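Local atomic coordinates of monalysin (Pseudomonas entomophila, PDB entry 4MKO), a protein that forms beta-barrel pores in host membranes, an activity that makes it cytolytic and hemolytic and contributes to intestinal damage and lethality in Drosophila. Residues R53-Y58 with V146-A151; K81-S86 with Y178-T183. One frame throughout, in Å; residues are numbered along the deposited sequence.

Interaction 1 (R53-Y58 with V146-A151)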
ATOM      1  N   ARG A  53       4.727   9.436   0.354  1.00  4.73           N
ATOM      2  CA  ARG A  53       5.594   8.717  -0.578  1.00  5.00           C
ATOM      3  C   ARG A  53       5.218   7.242  -0.549  1.00  5.79           C
ATOM      4  O   ARG A  53       4.805   6.755   0.508  1.00  4.18           O
ATOM      5  CB  ARG A  53       7.103   8.918  -0.279  1.00  4.95           C
ATOM      6  CG  ARG A  53       7.557   8.413   1.098  1.00  4.95           C
ATOM      7  CD  ARG A  53       9.050   8.060   1.081  1.00  7.12           C
ATOM      8  NE  ARG A  53       9.289   6.871   0.252  1.00  7.11           N
ATOM      9  CZ  ARG A  53      10.484   6.435  -0.147  1.00 11.87           C
ATOM     10  NH1 ARG A  53      11.594   7.087   0.203  1.00  6.27           N
ATOM     11  NH2 ARG A  53      10.579   5.350  -0.899  1.00  7.54           N
ATOM     12  N   PRO A  54       5.379   6.507  -1.672  1.00  4.57           N
ATOM     13  CA  PRO A  54       5.148   5.048  -1.611  1.00  4.03           C
ATOM     14  C   PRO A  54       6.284   4.438  -0.809  1.00  5.77           C
ATOM     15  O   PRO A  54       7.414   4.933  -0.891  1.00  5.58           O
ATOM     16  CB  PRO A  54       5.243   4.583  -3.092  1.00  5.68           C
ATOM     17  CG  PRO A  54       5.397   5.837  -3.924  1.00  9.34           C
ATOM     18  CD  PRO A  54       5.901   6.921  -2.996  1.00  5.75           C
ATOM     19  N   VAL A  55       6.018   3.357  -0.057  1.00  3.14           N
ATOM     20  CA  VAL A  55       7.098   2.725   0.718  1.00  3.86           C
ATOM     21  C   VAL A  55       7.157   1.208   0.568  1.00  6.30           C
ATOM     22  O   VAL A  55       8.205   0.614   0.838  1.00  5.73           O
ATOM     23  CB  VAL A  55       7.081   3.118   2.225  1.00  6.18           C
ATOM     24  CG1 VAL A  55       7.499   4.585   2.425  1.00  6.30           C
ATOM     25  CG2 VAL A  55       5.719   2.820   2.892  1.00  6.14           C
ATOM     26  N   PHE A  56       6.012   0.578   0.269  1.00  4.98           N
ATOM     27  CA  PHE A  56       5.989  -0.884   0.232  1.00  4.52           C
ATOM     28  C   PHE A  56       4.896  -1.373  -0.688  1.00  6.77           C
ATOM     29  O   PHE A  56       3.959  -0.644  -0.996  1.00  5.80           O
ATOM     30  CB  PHE A  56       5.749  -1.401   1.673  1.00  5.76           C
ATOM     31  CG  PHE A  56       6.306  -2.788   1.941  1.00  6.47           C
ATOM     32  CD1 PHE A  56       7.658  -2.971   2.210  1.00  8.29           C
ATOM     33  CD2 PHE A  56       5.472  -3.898   1.963  1.00  8.62           C
ATOM     34  CE1 PHE A  56       8.176  -4.248   2.446  1.00 10.34           C
ATOM     35  CE2 PHE A  56       5.986  -5.174   2.221  1.00 10.39           C
ATOM     36  CZ  PHE A  56       7.336  -5.339   2.452  1.00  9.32           C
ATOM     37  N   ALA A  57       5.023  -2.605  -1.146  1.00  4.08           N
ATOM     38  CA  ALA A  57       3.970  -3.217  -1.965  1.00  4.08           C
ATOM     39  C   ALA A  57       3.912  -4.650  -1.545  1.00  8.99           C
ATOM     40  O   ALA A  57       4.965  -5.266  -1.362  1.00  8.45           O
ATOM     41  CB  ALA A  57       4.286  -3.099  -3.443  1.00  5.02           C
ATOM     42  N   TYR A  58       2.706  -5.175  -1.317  1.00  4.99           N
ATOM     43  CA  TYR A  58       2.636  -6.574  -0.891  1.00  5.18           C
ATOM     44  C   TYR A  58       1.421  -7.269  -1.462  1.00  8.84           C
ATOM     45  O   TYR A  58       0.523  -6.614  -1.995  1.00  8.68           O
ATOM     46  CB  TYR A  58       2.740  -6.730   0.638  1.00  6.30           C
ATOM     47  CG  TYR A  58       1.517  -6.263   1.386  1.00  5.44           C
ATOM     48  CD1 TYR A  58       1.356  -4.923   1.730  1.00  6.67           C
ATOM     49  CD2 TYR A  58       0.544  -7.168   1.804  1.00  6.98           C
ATOM     50  CE1 TYR A  58       0.242  -4.492   2.445  1.00  6.41           C
ATOM     51  CE2 TYR A  58      -0.575  -6.745   2.520  1.00  7.81           C
ATOM     52  CZ  TYR A  58      -0.725  -5.402   2.825  1.00 12.12           C
ATOM     53  OH  TYR A  58      -1.802  -4.957   3.531  1.00  9.36           O
ATOM     54  N   VAL A 146       1.451   0.513  -0.567  1.00  4.39           N
ATOM     55  CA  VAL A 146       1.550   1.128   0.764  1.00  3.00           C
ATOM     56  C   VAL A 146       2.308   2.444   0.715  1.00  6.87           C
ATOM     57  O   VAL A 146       3.407   2.513   0.151  1.00  4.48           O
ATOM     58  CB  VAL A 146       2.182   0.155   1.800  1.00  5.62           C
ATOM     59  CG1 VAL A 146       2.175   0.769   3.206  1.00  5.54           C
ATOM     60  CG2 VAL A 146       1.453  -1.198   1.802  1.00  5.45           C
ATOM     61  N   TYR A 147       1.739   3.468   1.375  1.00  3.92           N
ATOM     62  CA  TYR A 147       2.299   4.822   1.415  1.00  3.00           C
ATOM     63  C   TYR A 147       2.572   5.270   2.839  1.00  6.31           C
ATOM     64  O   TYR A 147       1.827   4.902   3.756  1.00  5.51           O
ATOM     65  CB  TYR A 147       1.304   5.820   0.743  1.00  3.64           C
ATOM     66  CG  TYR A 147       0.996   5.426  -0.680  1.00  4.39           C
ATOM     67  CD1 TYR A 147       0.030   4.462  -0.962  1.00  5.81           C
ATOM     68  CD2 TYR A 147       1.771   5.899  -1.737  1.00  5.72           C
ATOM     69  CE1 TYR A 147      -0.193   4.020  -2.261  1.00  5.44           C
ATOM     70  CE2 TYR A 147       1.542   5.480  -3.048  1.00  6.98           C
ATOM     71  CZ  TYR A 147       0.572   4.521  -3.299  1.00  9.63           C
ATOM     72  OH  TYR A 147       0.326   4.093  -4.579  1.00 10.40           O
ATOM     73  N   ALA A 148       3.644   6.053   3.017  1.00  4.23           N
ATOM     74  CA  ALA A 148       3.962   6.669   4.305  1.00  4.27           C
ATOM     75  C   ALA A 148       3.580   8.142   4.176  1.00  6.56           C
ATOM     76  O   ALA A 148       3.734   8.747   3.100  1.00  5.40           O
ATOM     77  CB  ALA A 148       5.449   6.538   4.630  1.00  5.60           C
ATOM     78  N   HIS A 149       3.077   8.712   5.269  1.00  3.86           N
ATOM     79  CA  HIS A 149       2.615  10.077   5.255  1.00  3.97           C
ATOM     80  C   HIS A 149       3.093  10.824   6.486  1.00  8.61           C
ATOM     81  O   HIS A 149       3.166  10.244   7.571  1.00  7.15           O
ATOM     82  CB  HIS A 149       1.070  10.078   5.320  1.00  4.49           C
ATOM     83  CG  HIS A 149       0.371   9.265   4.274  1.00  6.66           C
ATOM     84  ND1 HIS A 149       0.028   9.808   3.052  1.00  8.01           N
ATOM     85  CD2 HIS A 149      -0.003   7.968   4.295  1.00  7.14           C
ATOM     86  CE1 HIS A 149      -0.574   8.837   2.384  1.00  7.68           C
ATOM     87  NE2 HIS A 149      -0.610   7.713   3.087  1.00  7.80           N
ATOM     88  N   ASN A 150       3.356  12.118   6.322  1.00  5.52           N
ATOM     89  CA  ASN A 150       3.602  13.040   7.418  1.00  4.69           C
ATOM     90  C   ASN A 150       2.564  14.143   7.242  1.00  7.86           C
ATOM     91  O   ASN A 150       2.743  15.012   6.384  1.00  8.64           O
ATOM     92  CB  ASN A 150       5.021  13.642   7.455  1.00  5.90           C
ATOM     93  CG  ASN A 150       5.096  14.784   8.480  1.00  7.32           C
ATOM     94  OD1 ASN A 150       4.121  15.070   9.195  1.00  8.39           O
ATOM     95  ND2 ASN A 150       6.218  15.471   8.575  1.00  6.60           N
ATOM     96  N   ALA A 151       1.469  14.062   7.997  1.00  5.71           N
ATOM     97  CA  ALA A 151       0.405  15.073   8.001  1.00  5.85           C
ATOM     98  C   ALA A 151       0.885  16.116   9.000  1.00  9.73           C
ATOM     99  O   ALA A 151       0.822  15.906  10.223  1.00  8.02           O
ATOM    100  CB  ALA A 151      -0.923  14.447   8.425  1.00  6.58           C
TER
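Val146 sets the pattern of this strand pair, because its carbonyl oxygen accepts two successive backbone N-H groups, those of Val55 and Phe56. The bond from Val55 N to Val146 O is nearly straight (173°) and lies in the carbonyl plane, whereas Phe56 N reaches the same oxygen at 3.2 Å from above that plane. Phe56 O takes the return bond from Val146 N. Two residues set against one define a classic beta bulge, which interrupts the antiparallel pairing of strand 46-67 with strand 136-151 in the main sheet of this aerolysin-like fold. Beyond the bulge, Arg53 and Ala148 form a regular hydrogen-bonded pair, with Ala148 N 2.9 Å from Arg53 O.

Val146 holds CG1 anti to its backbone N (chi1 -175°), so that CG2 lies beside that N and meets the edge of the Tyr58 ring, in its plane, at 3.6 Å from CE1. The ring is brought there by a first torsion that sets Tyr58 CG in the crowded position between N and carbonyl carbon (71°). On the face that Val146 shares with Phe56, the two CB atoms lie 3.9 Å apart, while the phenylalanine ring leads away to meet Trp31 edge-to-face. Val55 CG1 packs against Ala148 CB at 3.6 Å. Pro54 and Tyr147 form a non-hydrogen-bonded pair whose side chains set off in different directions, yet the Tyr147 ring slants across the proline, with CE2 3.8 Å from Pro54 CB; its hydroxyl is hydrogen-bonded to Asn105. Arg53 curls over the next residue of its own strand and grips Pro54 O side-on with NE and NH2, the oxygen lying in the guanidinium plane and NE 2.9 Å away. NH1 of the same group bonds to Ser223 O.

Interaction 2 (K81-S86 with Y178-T183)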
ATOM      1  N   LYS A  81     -10.914  -1.953  -5.291  1.00  8.57           N
ATOM      2  CA  LYS A  81     -10.285  -0.741  -5.783  1.00  8.57           C
ATOM      3  C   LYS A  81     -10.417   0.351  -4.721  1.00 13.46           C
ATOM      4  O   LYS A  81     -11.321   0.277  -3.891  1.00 12.72           O
ATOM      5  CB  LYS A  81     -10.821  -0.303  -7.157  1.00 11.22           C
ATOM      6  CG  LYS A  81     -12.319  -0.035  -7.247  1.00 18.09           C
ATOM      7  CD  LYS A  81     -12.755  -0.096  -8.716  1.00 19.94           C
ATOM      8  CE  LYS A  81     -14.257  -0.093  -8.857  1.00 35.85           C
ATOM      9  NZ  LYS A  81     -14.676  -0.165 -10.285  1.00 39.38           N
ATOM     10  N   GLY A  82      -9.495   1.320  -4.745  1.00 11.26           N
ATOM     11  CA  GLY A  82      -9.436   2.404  -3.762  1.00  9.82           C
ATOM     12  C   GLY A  82      -8.642   1.966  -2.549  1.00 11.83           C
ATOM     13  O   GLY A  82      -7.840   1.028  -2.640  1.00 10.07           O
ATOM     14  N   HIS A  83      -8.881   2.594  -1.383  1.00  8.24           N
ATOM     15  CA  HIS A  83      -8.188   2.153  -0.164  1.00  8.16           C
ATOM     16  C   HIS A  83      -8.537   0.690   0.151  1.00 11.54           C
ATOM     17  O   HIS A  83      -9.644   0.225  -0.172  1.00 12.00           O
ATOM     18  CB  HIS A  83      -8.516   3.080   1.024  1.00  9.02           C
ATOM     19  CG  HIS A  83      -7.828   4.405   0.935  1.00 12.15           C
ATOM     20  ND1 HIS A  83      -8.302   5.412   0.110  1.00 13.82           N
ATOM     21  CD2 HIS A  83      -6.688   4.830   1.529  1.00 13.07           C
ATOM     22  CE1 HIS A  83      -7.460   6.425   0.262  1.00 12.85           C
ATOM     23  NE2 HIS A  83      -6.480   6.121   1.113  1.00 12.90           N
ATOM     24  N   THR A  84      -7.588  -0.057   0.751  1.00  7.84           N
ATOM     25  CA  THR A  84      -7.838  -1.470   1.069  1.00  7.48           C
ATOM     26  C   THR A  84      -8.909  -1.634   2.148  1.00 11.94           C
ATOM     27  O   THR A  84      -9.092  -0.737   2.968  1.00 10.14           O
ATOM     28  CB  THR A  84      -6.556  -2.177   1.526  1.00 11.01           C
ATOM     29  OG1 THR A  84      -6.192  -1.658   2.811  1.00 10.59           O
ATOM     30  CG2 THR A  84      -5.424  -2.041   0.524  1.00  8.13           C
ATOM     31  N   ARG A  85      -9.564  -2.807   2.185  1.00 10.29           N
ATOM     32  CA  ARG A  85     -10.555  -3.080   3.215  1.00 11.68           C
ATOM     33  C   ARG A  85      -9.889  -3.002   4.598  1.00 14.67           C
ATOM     34  O   ARG A  85     -10.463  -2.410   5.506  1.00 14.65           O
ATOM     35  CB  ARG A  85     -11.197  -4.462   3.014  1.00 12.47           C
ATOM     36  CG  ARG A  85     -12.451  -4.688   3.876  1.00 19.21           C
ATOM     37  CD  ARG A  85     -13.663  -3.896   3.377  1.00 26.57           C
ATOM     38  NE  ARG A  85     -14.218  -4.415   2.119  1.00 35.32           N
ATOM     39  CZ  ARG A  85     -15.087  -3.757   1.353  1.00 44.98           C
ATOM     40  NH1 ARG A  85     -15.482  -2.532   1.684  1.00 29.50           N
ATOM     41  NH2 ARG A  85     -15.545  -4.307   0.236  1.00 29.89           N
ATOM     42  N   SER A  86      -8.663  -3.555   4.737  1.00 11.60           N
ATOM     43  CA  SER A  86      -7.943  -3.505   6.016  1.00 10.66           C
ATOM     44  C   SER A  86      -7.643  -2.080   6.448  1.00 13.26           C
ATOM     45  O   SER A  86      -7.831  -1.772   7.628  1.00 13.69           O
ATOM     46  CB  SER A  86      -6.661  -4.326   5.965  1.00 11.92           C
ATOM     47  OG  SER A  86      -6.950  -5.691   5.727  1.00 16.97           O
ATOM     48  N   TYR A 178       1.950   8.183   9.598  1.00  4.85           N
ATOM     49  CA  TYR A 178       1.129   6.980   9.523  1.00  4.68           C
ATOM     50  C   TYR A 178       1.270   6.364   8.124  1.00  7.63           C
ATOM     51  O   TYR A 178       1.832   7.004   7.221  1.00  7.17           O
ATOM     52  CB  TYR A 178      -0.365   7.308   9.846  1.00  5.07           C
ATOM     53  CG  TYR A 178      -1.008   8.152   8.766  1.00  5.74           C
ATOM     54  CD1 TYR A 178      -0.813   9.534   8.723  1.00  6.72           C
ATOM     55  CD2 TYR A 178      -1.734   7.561   7.730  1.00  6.70           C
ATOM     56  CE1 TYR A 178      -1.373  10.313   7.710  1.00  5.01           C
ATOM     57  CE2 TYR A 178      -2.269   8.327   6.694  1.00  7.59           C
ATOM     58  CZ  TYR A 178      -2.103   9.705   6.700  1.00  9.33           C
ATOM     59  OH  TYR A 178      -2.581  10.459   5.650  1.00  8.39           O
ATOM     60  N   LEU A 179       0.753   5.137   7.942  1.00  4.94           N
ATOM     61  CA  LEU A 179       0.745   4.512   6.622  1.00  4.55           C
ATOM     62  C   LEU A 179      -0.686   4.366   6.133  1.00  7.18           C
ATOM     63  O   LEU A 179      -1.592   4.165   6.934  1.00  5.87           O
ATOM     64  CB  LEU A 179       1.376   3.100   6.635  1.00  4.51           C
ATOM     65  CG  LEU A 179       2.768   2.921   7.256  1.00  6.71           C
ATOM     66  CD1 LEU A 179       3.221   1.450   7.111  1.00  6.24           C
ATOM     67  CD2 LEU A 179       3.803   3.841   6.601  1.00  6.08           C
ATOM     68  N   SER A 180      -0.871   4.375   4.801  1.00  6.36           N
ATOM     69  CA  SER A 180      -2.151   4.061   4.186  1.00  6.70           C
ATOM     70  C   SER A 180      -1.899   3.045   3.096  1.00  8.95           C
ATOM     71  O   SER A 180      -0.751   2.833   2.694  1.00  7.48           O
ATOM     72  CB  SER A 180      -2.835   5.297   3.616  1.00  8.43           C
ATOM     73  OG  SER A 180      -2.300   5.682   2.368  1.00 13.52           O
ATOM     74  N   ALA A 181      -2.968   2.449   2.588  1.00  8.52           N
ATOM     75  CA  ALA A 181      -2.818   1.426   1.557  1.00  7.38           C
ATOM     76  C   ALA A 181      -4.003   1.444   0.599  1.00  9.93           C
ATOM     77  O   ALA A 181      -5.142   1.649   1.018  1.00  9.06           O
ATOM     78  CB  ALA A 181      -2.685   0.060   2.206  1.00  8.26           C
ATOM     79  N   ILE A 182      -3.709   1.269  -0.686  1.00  5.99           N
ATOM     80  CA  ILE A 182      -4.687   1.199  -1.775  1.00  6.23           C
ATOM     81  C   ILE A 182      -4.341  -0.055  -2.580  1.00  9.25           C
ATOM     82  O   ILE A 182      -3.233  -0.592  -2.443  1.00  8.25           O
ATOM     83  CB  ILE A 182      -4.696   2.491  -2.667  1.00  8.87           C
ATOM     84  CG1 ILE A 182      -3.403   2.627  -3.539  1.00  7.87           C
ATOM     85  CG2 ILE A 182      -4.962   3.777  -1.830  1.00  9.44           C
ATOM     86  CD1 ILE A 182      -3.372   3.763  -4.563  1.00  7.68           C
ATOM     87  N   THR A 183      -5.258  -0.513  -3.430  1.00  5.58           N
ATOM     88  CA  THR A 183      -4.938  -1.659  -4.281  1.00  4.83           C
ATOM     89  C   THR A 183      -4.561  -1.212  -5.674  1.00  8.47           C
ATOM     90  O   THR A 183      -4.896  -0.100  -6.103  1.00  8.02           O
ATOM     91  CB  THR A 183      -6.138  -2.604  -4.416  1.00  7.85           C
ATOM     92  OG1 THR A 183      -7.312  -1.818  -4.642  1.00  9.65           O
ATOM     93  CG2 THR A 183      -6.307  -3.538  -3.221  1.00  6.95           C
TER
HETATM   94  O   HOH W   1      -6.931   1.790  -5.881  1.00  8.85           O
HETATM   95  O   HOH W   2      -8.980  -1.608  -2.327  1.00 11.53           O
HETATM   96  O   HOH W   3      -4.208   7.684   1.741  1.00 10.45           O
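A single backbone bridge, between His83 and Ile182, ties the turn that leads into helix 85-90 to the long strand 173-191; the turn belongs to the part of this aerolysin-like toxin inferred to be its pore-forming domain. Thr84 is the N-cap of that helix, its OG1 bonded to Phe87 N, so the strand meets the chain just where it starts to coil.

Two direct backbone hydrogen bonds cross the contact. Thr183 N approaches Gly82 O in the carbonyl plane at 3.1 Å, and Thr84 N reaches Ala181 O from well above the carbonyl plane, 41° out of it. Between them, Ile182 CA and His83 CA each direct a C-H toward one of these same oxygens, Gly82 O and Ala181 O respectively.

The apolar contact centres on Ile182 and His83. Ile182 CG2, beside its own backbone N, sits squarely over one face of the His83 imidazole, 3.9 Å from the ring centroid and only 8° off the normal, a clear CH-pi arrangement. A bond from ND1 to Ser121 O helps hold the ring in this rotation. Thr84 CG2 lies against Ala181 CB at 3.8 Å and Thr183 CG2 at 4.1 Å.

Three waters bridge the two segments. One accepts from Gly82 N and donates to Thr183 O. A second gives its protons to Gly82 O and to Thr183 OG1, itself bonded to Thr80 O, so that Gly82 N is satisfied by water and Gly82 O takes a water in addition to Thr183 N. Ser180 OG, which is also hydrogen-bonded to His149, meets the third water; this one lies in the plane of the imidazole, at its edge, 2.8 Å from both His83 NE2 and Ser180 OG.

Interactions 1 and 2 have their centres about 10 Å apart and meet across neighbouring strands of one mixed sheet, 136-151 and 173-191. Along the chain the segments alternate: 53-58, 81-86, 146-151, 178-183, so each contact closes a long excursion and the two are interleaved. Strand 136-151 pairs with 46-67 on one side and with 173-191 on the other, and 173-191 in turn receives the turn before helix 85-90. The joint includes a probable hydrogen bond between His149 NE2 and Ser180 OG, 2.7 Å apart. Interaction 1 lies within the sheet, whereas interaction 2 ties part of the inferred pore-forming region, 67-135, to it in this cleaved monomer.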